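Local coordinates for adhesion and penetration protein autotransporter (Haemophilus influenzae, PDB 3SYJ), which mediates bacterial aggregation and adherence to host cells through its surface-exposed passenger domain, and is probably also a serine protease, at residues N503-I514 with K550-P561. Sequence-based numbering, arbitrary orientation.
Sequences NHNTTQAANVTI and KHNGRLNLIYKP
Two successive coils of the passenger domain's beta-helix stack here, Asn511 over Asn556, Val512 over Leu557 and Thr513 over Ile558 in parallel register. After a weak bond from Ala510 N to Arg554 O, well-formed backbone bonds run from Asn556 N to Ala510 O through to Lys560 N, just past the strand, to Ile514 O, these two both 2.9 Å. On one face the two asparagine amides lie side by side, their planes 34° apart. Asn556 ND2 reaches Asn511 OD1 at 2.9 Å, nearly straight at 160°, and Asn556 OD1 in turn accepts from Asp579 N of the next coil. The other face is apolar: Leu555 CD1 sits 4.0 Å from Val512 CG2, and Leu557 CD1 lies equally far from Ile514 CD1. Before the strands, the chi1 of Asn503 (177°) sends its amide across to Arg554 O (2.8 Å from ND2), while ND2 also reaches Gln508 O (2.9 Å) of its own loop, both in the amide plane. Its OD1 closes an Asx turn with Asn505 N. A water donating to Asn505 O and accepting from Arg554 N bridges the two loops. Buried Asn503 thus ties its loop to the following coil; the outer amide-amide bond and inner aliphatic packing fit the backbone-set register.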
ATOM      1  N   ASN A 503     -30.292  -5.791 -21.643  1.00 21.10           N
ATOM      2  CA  ASN A 503     -30.459  -4.467 -22.237  1.00 21.43           C
ATOM      3  C   ASN A 503     -29.383  -4.256 -23.279  1.00 20.29           C
ATOM      4  O   ASN A 503     -28.236  -3.979 -22.938  1.00 23.17           O
ATOM      5  CB  ASN A 503     -30.383  -3.362 -21.180  1.00 19.95           C
ATOM      6  CG  ASN A 503     -30.484  -1.968 -21.784  1.00 22.14           C
ATOM      7  OD1 ASN A 503     -31.019  -1.799 -22.879  1.00 19.32           O
ATOM      8  ND2 ASN A 503     -29.979  -0.966 -21.068  1.00 14.60           N
ATOM      9  N   HIS A 504     -29.746  -4.398 -24.548  1.00 18.27           N
ATOM     10  CA  HIS A 504     -28.773  -4.241 -25.620  1.00 22.37           C
ATOM     11  C   HIS A 504     -28.559  -2.787 -26.016  1.00 25.64           C
ATOM     12  O   HIS A 504     -27.778  -2.500 -26.915  1.00 21.33           O
ATOM     13  CB  HIS A 504     -29.174  -5.058 -26.847  1.00 22.87           C
ATOM     14  CG  HIS A 504     -28.996  -6.533 -26.669  1.00 28.55           C
ATOM     15  ND1 HIS A 504     -29.689  -7.464 -27.414  1.00 29.74           N
ATOM     16  CD2 HIS A 504     -28.214  -7.237 -25.817  1.00 23.00           C
ATOM     17  CE1 HIS A 504     -29.329  -8.677 -27.035  1.00 27.44           C
ATOM     18  NE2 HIS A 504     -28.439  -8.569 -26.066  1.00 25.45           N
ATOM     19  N   ASN A 505     -29.262  -1.877 -25.351  1.00 25.41           N
ATOM     20  CA  ASN A 505     -29.125  -0.461 -25.664  1.00 25.20           C
ATOM     21  C   ASN A 505     -27.824   0.096 -25.097  1.00 25.44           C
ATOM     22  O   ASN A 505     -27.567   0.019 -23.893  1.00 23.79           O
ATOM     23  CB  ASN A 505     -30.336   0.331 -25.168  1.00 20.42           C
ATOM     24  CG  ASN A 505     -30.439   1.707 -25.815  1.00 25.97           C
ATOM     25  OD1 ASN A 505     -29.536   2.541 -25.693  1.00 24.08           O
ATOM     26  ND2 ASN A 505     -31.557   1.958 -26.485  1.00 18.66           N
ATOM     27  N   THR A 506     -27.005   0.644 -25.986  1.00 24.62           N
ATOM     28  CA  THR A 506     -25.675   1.121 -25.629  1.00 31.14           C
ATOM     29  C   THR A 506     -25.746   2.477 -24.940  1.00 32.73           C
ATOM     30  O   THR A 506     -24.780   2.928 -24.321  1.00 34.71           O
ATOM     31  CB  THR A 506     -24.794   1.266 -26.890  1.00 36.15           C
ATOM     32  OG1 THR A 506     -25.293   2.336 -27.704  1.00 28.62           O
ATOM     33  CG2 THR A 506     -24.813  -0.012 -27.704  1.00 37.12           C
ATOM     34  N   THR A 507     -26.908   3.108 -25.029  1.00 26.62           N
ATOM     35  CA  THR A 507     -27.039   4.510 -24.665  1.00 32.27           C
ATOM     36  C   THR A 507     -27.941   4.775 -23.461  1.00 33.02           C
ATOM     37  O   THR A 507     -27.691   5.697 -22.679  1.00 33.20           O
ATOM     38  CB  THR A 507     -27.539   5.310 -25.875  1.00 31.51           C
ATOM     39  OG1 THR A 507     -26.413   5.707 -26.663  1.00 33.42           O
ATOM     40  CG2 THR A 507     -28.327   6.527 -25.437  1.00 36.93           C
ATOM     41  N   GLN A 508     -28.995   3.981 -23.319  1.00 26.99           N
ATOM     42  CA  GLN A 508     -29.924   4.167 -22.214  1.00 26.93           C
ATOM     43  C   GLN A 508     -29.908   2.985 -21.255  1.00 21.26           C
ATOM     44  O   GLN A 508     -29.996   1.838 -21.679  1.00 22.76           O
ATOM     45  CB  GLN A 508     -31.338   4.365 -22.749  1.00 31.93           C
ATOM     46  CG  GLN A 508     -31.582   5.718 -23.366  1.00 38.14           C
ATOM     47  CD  GLN A 508     -33.054   6.027 -23.454  1.00 51.65           C
ATOM     48  OE1 GLN A 508     -33.503   7.096 -23.036  1.00 52.91           O
ATOM     49  NE2 GLN A 508     -33.827   5.076 -23.976  1.00 53.83           N
ATOM     50  N   ALA A 509     -29.805   3.265 -19.961  1.00 20.20           N
ATOM     51  CA  ALA A 509     -29.874   2.215 -18.953  1.00 22.49           C
ATOM     52  C   ALA A 509     -31.292   1.649 -18.856  1.00 24.78           C
ATOM     53  O   ALA A 509     -32.229   2.190 -19.442  1.00 26.60           O
ATOM     54  CB  ALA A 509     -29.420   2.737 -17.606  1.00 23.00           C
ATOM     55  N   ALA A 510     -31.438   0.549 -18.125  1.00 24.19           N
ATOM     56  CA  ALA A 510     -32.744  -0.070 -17.917  1.00 23.40           C
ATOM     57  C   ALA A 510     -32.852  -0.600 -16.490  1.00 19.20           C
ATOM     58  O   ALA A 510     -31.846  -0.942 -15.872  1.00 18.76           O
ATOM     59  CB  ALA A 510     -32.975  -1.189 -18.931  1.00 20.84           C
ATOM     60  N   ASN A 511     -34.066  -0.644 -15.956  1.00 18.66           N
ATOM     61  CA  ASN A 511     -34.271  -1.213 -14.631  1.00 22.28           C
ATOM     62  C   ASN A 511     -35.349  -2.288 -14.634  1.00 22.11           C
ATOM     63  O   ASN A 511     -36.376  -2.132 -15.283  1.00 19.53           O
ATOM     64  CB  ASN A 511     -34.647  -0.126 -13.628  1.00 21.34           C
ATOM     65  CG  ASN A 511     -33.636   1.003 -13.584  1.00 27.98           C
ATOM     66  OD1 ASN A 511     -32.427   0.775 -13.509  1.00 24.80           O
ATOM     67  ND2 ASN A 511     -34.130   2.233 -13.632  1.00 28.38           N
ATOM     68  N   VAL A 512     -35.102  -3.382 -13.921  1.00 20.30           N
ATOM     69  CA  VAL A 512     -36.151  -4.346 -13.629  1.00 20.97           C
ATOM     70  C   VAL A 512     -36.405  -4.337 -12.131  1.00 21.04           C
ATOM     71  O   VAL A 512     -35.492  -4.548 -11.333  1.00 19.15           O
ATOM     72  CB  VAL A 512     -35.776  -5.785 -14.055  1.00 24.21           C
ATOM     73  CG1 VAL A 512     -36.976  -6.715 -13.907  1.00 19.87           C
ATOM     74  CG2 VAL A 512     -35.274  -5.815 -15.478  1.00 21.60           C
ATOM     75  N   THR A 513     -37.647  -4.083 -11.749  1.00 20.27           N
ATOM     76  CA  THR A 513     -38.027  -4.150 -10.348  1.00 20.03           C
ATOM     77  C   THR A 513     -38.890  -5.390 -10.117  1.00 18.31           C
ATOM     78  O   THR A 513     -39.786  -5.687 -10.900  1.00 16.99           O
ATOM     79  CB  THR A 513     -38.768  -2.863  -9.915  1.00 20.18           C
ATOM     80  OG1 THR A 513     -37.938  -1.726 -10.197  1.00 19.93           O
ATOM     81  CG2 THR A 513     -39.107  -2.886  -8.424  1.00 16.64           C
ATOM     82  N   ILE A 514     -38.587  -6.129  -9.055  1.00 18.54           N
ATOM     83  CA  ILE A 514     -39.393  -7.272  -8.650  1.00 19.19           C
ATOM     84  C   ILE A 514     -39.982  -6.989  -7.273  1.00 21.72           C
ATOM     85  O   ILE A 514     -39.246  -6.705  -6.325  1.00 22.14           O
ATOM     86  CB  ILE A 514     -38.560  -8.564  -8.624  1.00 18.56           C
ATOM     87  CG1 ILE A 514     -38.069  -8.897 -10.037  1.00 16.60           C
ATOM     88  CG2 ILE A 514     -39.380  -9.720  -8.071  1.00 18.07           C
ATOM     89  CD1 ILE A 514     -37.014  -9.973 -10.083  1.00 13.76           C
ATOM     90  N   LYS A 550     -22.654  -9.691 -28.194  1.00 42.62           N
ATOM     91  CA  LYS A 550     -23.827  -8.839 -28.070  1.00 32.72           C
ATOM     92  C   LYS A 550     -23.549  -7.785 -27.013  1.00 33.31           C
ATOM     93  O   LYS A 550     -22.720  -7.994 -26.129  1.00 33.56           O
ATOM     94  CB  LYS A 550     -25.065  -9.662 -27.716  1.00 32.78           C
ATOM     95  CG  LYS A 550     -25.480 -10.609 -28.831  1.00 34.66           C
ATOM     96  CD  LYS A 550     -26.851 -11.229 -28.596  1.00 35.46           C
ATOM     97  CE  LYS A 550     -27.275 -12.061 -29.806  1.00 40.08           C
ATOM     98  NZ  LYS A 550     -28.677 -12.556 -29.716  1.00 36.75           N
ATOM     99  N   HIS A 551     -24.233  -6.651 -27.109  1.00 30.00           N
ATOM    100  CA  HIS A 551     -23.978  -5.549 -26.191  1.00 35.29           C
ATOM    101  C   HIS A 551     -24.601  -5.755 -24.800  1.00 28.58           C
ATOM    102  O   HIS A 551     -25.810  -5.952 -24.660  1.00 27.89           O
ATOM    103  CB  HIS A 551     -24.410  -4.212 -26.814  1.00 31.86           C
ATOM    104  CG  HIS A 551     -23.989  -3.013 -26.018  1.00 45.54           C
ATOM    105  ND1 HIS A 551     -22.675  -2.774 -25.670  1.00 50.98           N
ATOM    106  CD2 HIS A 551     -24.706  -1.989 -25.492  1.00 40.49           C
ATOM    107  CE1 HIS A 551     -22.602  -1.657 -24.967  1.00 45.96           C
ATOM    108  NE2 HIS A 551     -23.819  -1.157 -24.850  1.00 38.99           N
ATOM    109  N   ASN A 552     -23.765  -5.710 -23.771  1.00 25.78           N
ATOM    110  CA  ASN A 552     -24.255  -5.774 -22.403  1.00 27.58           C
ATOM    111  C   ASN A 552     -24.489  -4.363 -21.853  1.00 25.48           C
ATOM    112  O   ASN A 552     -23.647  -3.814 -21.145  1.00 26.36           O
ATOM    113  CB  ASN A 552     -23.284  -6.565 -21.519  1.00 25.24           C
ATOM    114  CG  ASN A 552     -23.888  -6.952 -20.177  1.00 24.35           C
ATOM    115  OD1 ASN A 552     -25.106  -7.042 -20.037  1.00 24.95           O
ATOM    116  ND2 ASN A 552     -23.032  -7.184 -19.184  1.00 20.15           N
ATOM    117  N   GLY A 553     -25.637  -3.781 -22.195  1.00 25.67           N
ATOM    118  CA  GLY A 553     -25.970  -2.429 -21.776  1.00 26.69           C
ATOM    119  C   GLY A 553     -26.293  -2.327 -20.298  1.00 26.76           C
ATOM    120  O   GLY A 553     -26.553  -3.341 -19.647  1.00 27.01           O
ATOM    121  N   ARG A 554     -26.266  -1.109 -19.766  1.00 22.35           N
ATOM    122  CA  ARG A 554     -26.495  -0.906 -18.339  1.00 27.51           C
ATOM    123  C   ARG A 554     -27.841  -1.497 -17.946  1.00 23.36           C
ATOM    124  O   ARG A 554     -28.857  -1.202 -18.567  1.00 20.50           O
ATOM    125  CB  ARG A 554     -26.476   0.582 -17.957  1.00 26.86           C
ATOM    126  CG  ARG A 554     -25.320   1.411 -18.502  1.00 37.97           C
ATOM    127  CD  ARG A 554     -24.122   1.457 -17.558  1.00 35.80           C
ATOM    128  NE  ARG A 554     -24.507   1.480 -16.150  1.00 35.80           N
ATOM    129  CZ  ARG A 554     -23.682   1.148 -15.162  1.00 34.17           C
ATOM    130  NH1 ARG A 554     -22.439   0.776 -15.442  1.00 31.38           N
ATOM    131  NH2 ARG A 554     -24.093   1.179 -13.900  1.00 31.59           N
ATOM    132  N   LEU A 555     -27.836  -2.325 -16.909  1.00 20.67           N
ATOM    133  CA  LEU A 555     -29.065  -2.911 -16.396  1.00 20.94           C
ATOM    134  C   LEU A 555     -28.994  -3.024 -14.870  1.00 21.28           C
ATOM    135  O   LEU A 555     -28.037  -3.568 -14.325  1.00 20.95           O
ATOM    136  CB  LEU A 555     -29.308  -4.276 -17.048  1.00 22.48           C
ATOM    137  CG  LEU A 555     -30.495  -5.127 -16.589  1.00 22.89           C
ATOM    138  CD1 LEU A 555     -31.800  -4.408 -16.848  1.00 23.60           C
ATOM    139  CD2 LEU A 555     -30.479  -6.468 -17.304  1.00 20.56           C
ATOM    140  N   ASN A 556     -29.997  -2.473 -14.191  1.00 18.78           N
ATOM    141  CA  ASN A 556     -30.101  -2.568 -12.736  1.00 19.79           C
ATOM    142  C   ASN A 556     -31.268  -3.443 -12.320  1.00 22.02           C
ATOM    143  O   ASN A 556     -32.292  -3.496 -13.004  1.00 20.77           O
ATOM    144  CB  ASN A 556     -30.280  -1.188 -12.118  1.00 19.10           C
ATOM    145  CG  ASN A 556     -29.200  -0.246 -12.529  1.00 23.50           C
ATOM    146  OD1 ASN A 556     -28.043  -0.429 -12.164  1.00 27.79           O
ATOM    147  ND2 ASN A 556     -29.555   0.762 -13.315  1.00 24.74           N
ATOM    148  N   LEU A 557     -31.104  -4.114 -11.185  1.00 20.13           N
ATOM    149  CA  LEU A 557     -32.132  -4.985 -10.641  1.00 19.64           C
ATOM    150  C   LEU A 557     -32.511  -4.548  -9.226  1.00 19.86           C
ATOM    151  O   LEU A 557     -31.646  -4.399  -8.362  1.00 17.13           O
ATOM    152  CB  LEU A 557     -31.632  -6.427 -10.624  1.00 19.60           C
ATOM    153  CG  LEU A 557     -32.524  -7.428  -9.901  1.00 18.13           C
ATOM    154  CD1 LEU A 557     -33.826  -7.631 -10.675  1.00 14.92           C
ATOM    155  CD2 LEU A 557     -31.777  -8.734  -9.702  1.00 16.30           C
ATOM    156  N   ILE A 558     -33.803  -4.344  -8.993  1.00 17.95           N
ATOM    157  CA  ILE A 558     -34.275  -3.934  -7.679  1.00 16.51           C
ATOM    158  C   ILE A 558     -35.269  -4.945  -7.122  1.00 22.11           C
ATOM    159  O   ILE A 558     -36.292  -5.224  -7.749  1.00 20.11           O
ATOM    160  CB  ILE A 558     -34.984  -2.565  -7.721  1.00 17.32           C
ATOM    161  CG1 ILE A 558     -34.050  -1.471  -8.238  1.00 20.76           C
ATOM    162  CG2 ILE A 558     -35.482  -2.187  -6.341  1.00 17.88           C
ATOM    163  CD1 ILE A 558     -33.974  -1.382  -9.734  1.00 20.99           C
ATOM    164  N   TYR A 559     -34.962  -5.500  -5.951  1.00 16.62           N
ATOM    165  CA  TYR A 559     -35.912  -6.338  -5.236  1.00 21.35           C
ATOM    166  C   TYR A 559     -36.545  -5.527  -4.107  1.00 22.94           C
ATOM    167  O   TYR A 559     -35.870  -5.115  -3.166  1.00 20.61           O
ATOM    168  CB  TYR A 559     -35.236  -7.601  -4.692  1.00 20.58           C
ATOM    169  CG  TYR A 559     -36.167  -8.497  -3.908  1.00 19.60           C
ATOM    170  CD1 TYR A 559     -37.396  -8.870  -4.426  1.00 18.31           C
ATOM    171  CD2 TYR A 559     -35.816  -8.971  -2.650  1.00 21.25           C
ATOM    172  CE1 TYR A 559     -38.257  -9.685  -3.718  1.00 19.44           C
ATOM    173  CE2 TYR A 559     -36.670  -9.792  -1.929  1.00 23.12           C
ATOM    174  CZ  TYR A 559     -37.893 -10.145  -2.472  1.00 24.15           C
ATOM    175  OH  TYR A 559     -38.759 -10.958  -1.770  1.00 24.42           O
ATOM    176  N   LYS A 560     -37.849  -5.300  -4.212  1.00 22.53           N
ATOM    177  CA  LYS A 560     -38.547  -4.417  -3.288  1.00 21.09           C
ATOM    178  C   LYS A 560     -39.915  -4.983  -2.927  1.00 23.58           C
ATOM    179  O   LYS A 560     -40.944  -4.508  -3.419  1.00 21.71           O
ATOM    180  CB  LYS A 560     -38.691  -3.018  -3.912  1.00 27.69           C
ATOM    181  CG  LYS A 560     -39.512  -2.036  -3.074  1.00 33.38           C
ATOM    182  CD  LYS A 560     -39.220  -0.576  -3.422  1.00 35.15           C
ATOM    183  CE  LYS A 560     -39.662  -0.214  -4.835  1.00 45.04           C
ATOM    184  NZ  LYS A 560     -39.310   1.202  -5.201  1.00 48.26           N
ATOM    185  N   PRO A 561     -39.934  -6.020  -2.078  1.00 25.63           N
ATOM    186  CA  PRO A 561     -41.184  -6.644  -1.636  1.00 22.69           C
ATOM    187  C   PRO A 561     -41.872  -5.736  -0.629  1.00 31.18           C
ATOM    188  O   PRO A 561     -41.244  -4.781  -0.176  1.00 30.64           O
ATOM    189  CB  PRO A 561     -40.693  -7.909  -0.937  1.00 23.05           C
ATOM    190  CG  PRO A 561     -39.334  -7.528  -0.440  1.00 25.12           C
ATOM    191  CD  PRO A 561     -38.761  -6.759  -1.584  1.00 20.56           C
TER
HETATM  192  O   HOH W   1     -27.717  -6.112 -20.465  1.00 23.91           O
HETATM  193  O   HOH W   2     -26.450   1.096 -21.528  1.00 27.52           O
HETATM  194  O   HOH W   3     -24.096   0.337 -22.387  1.00 33.24           O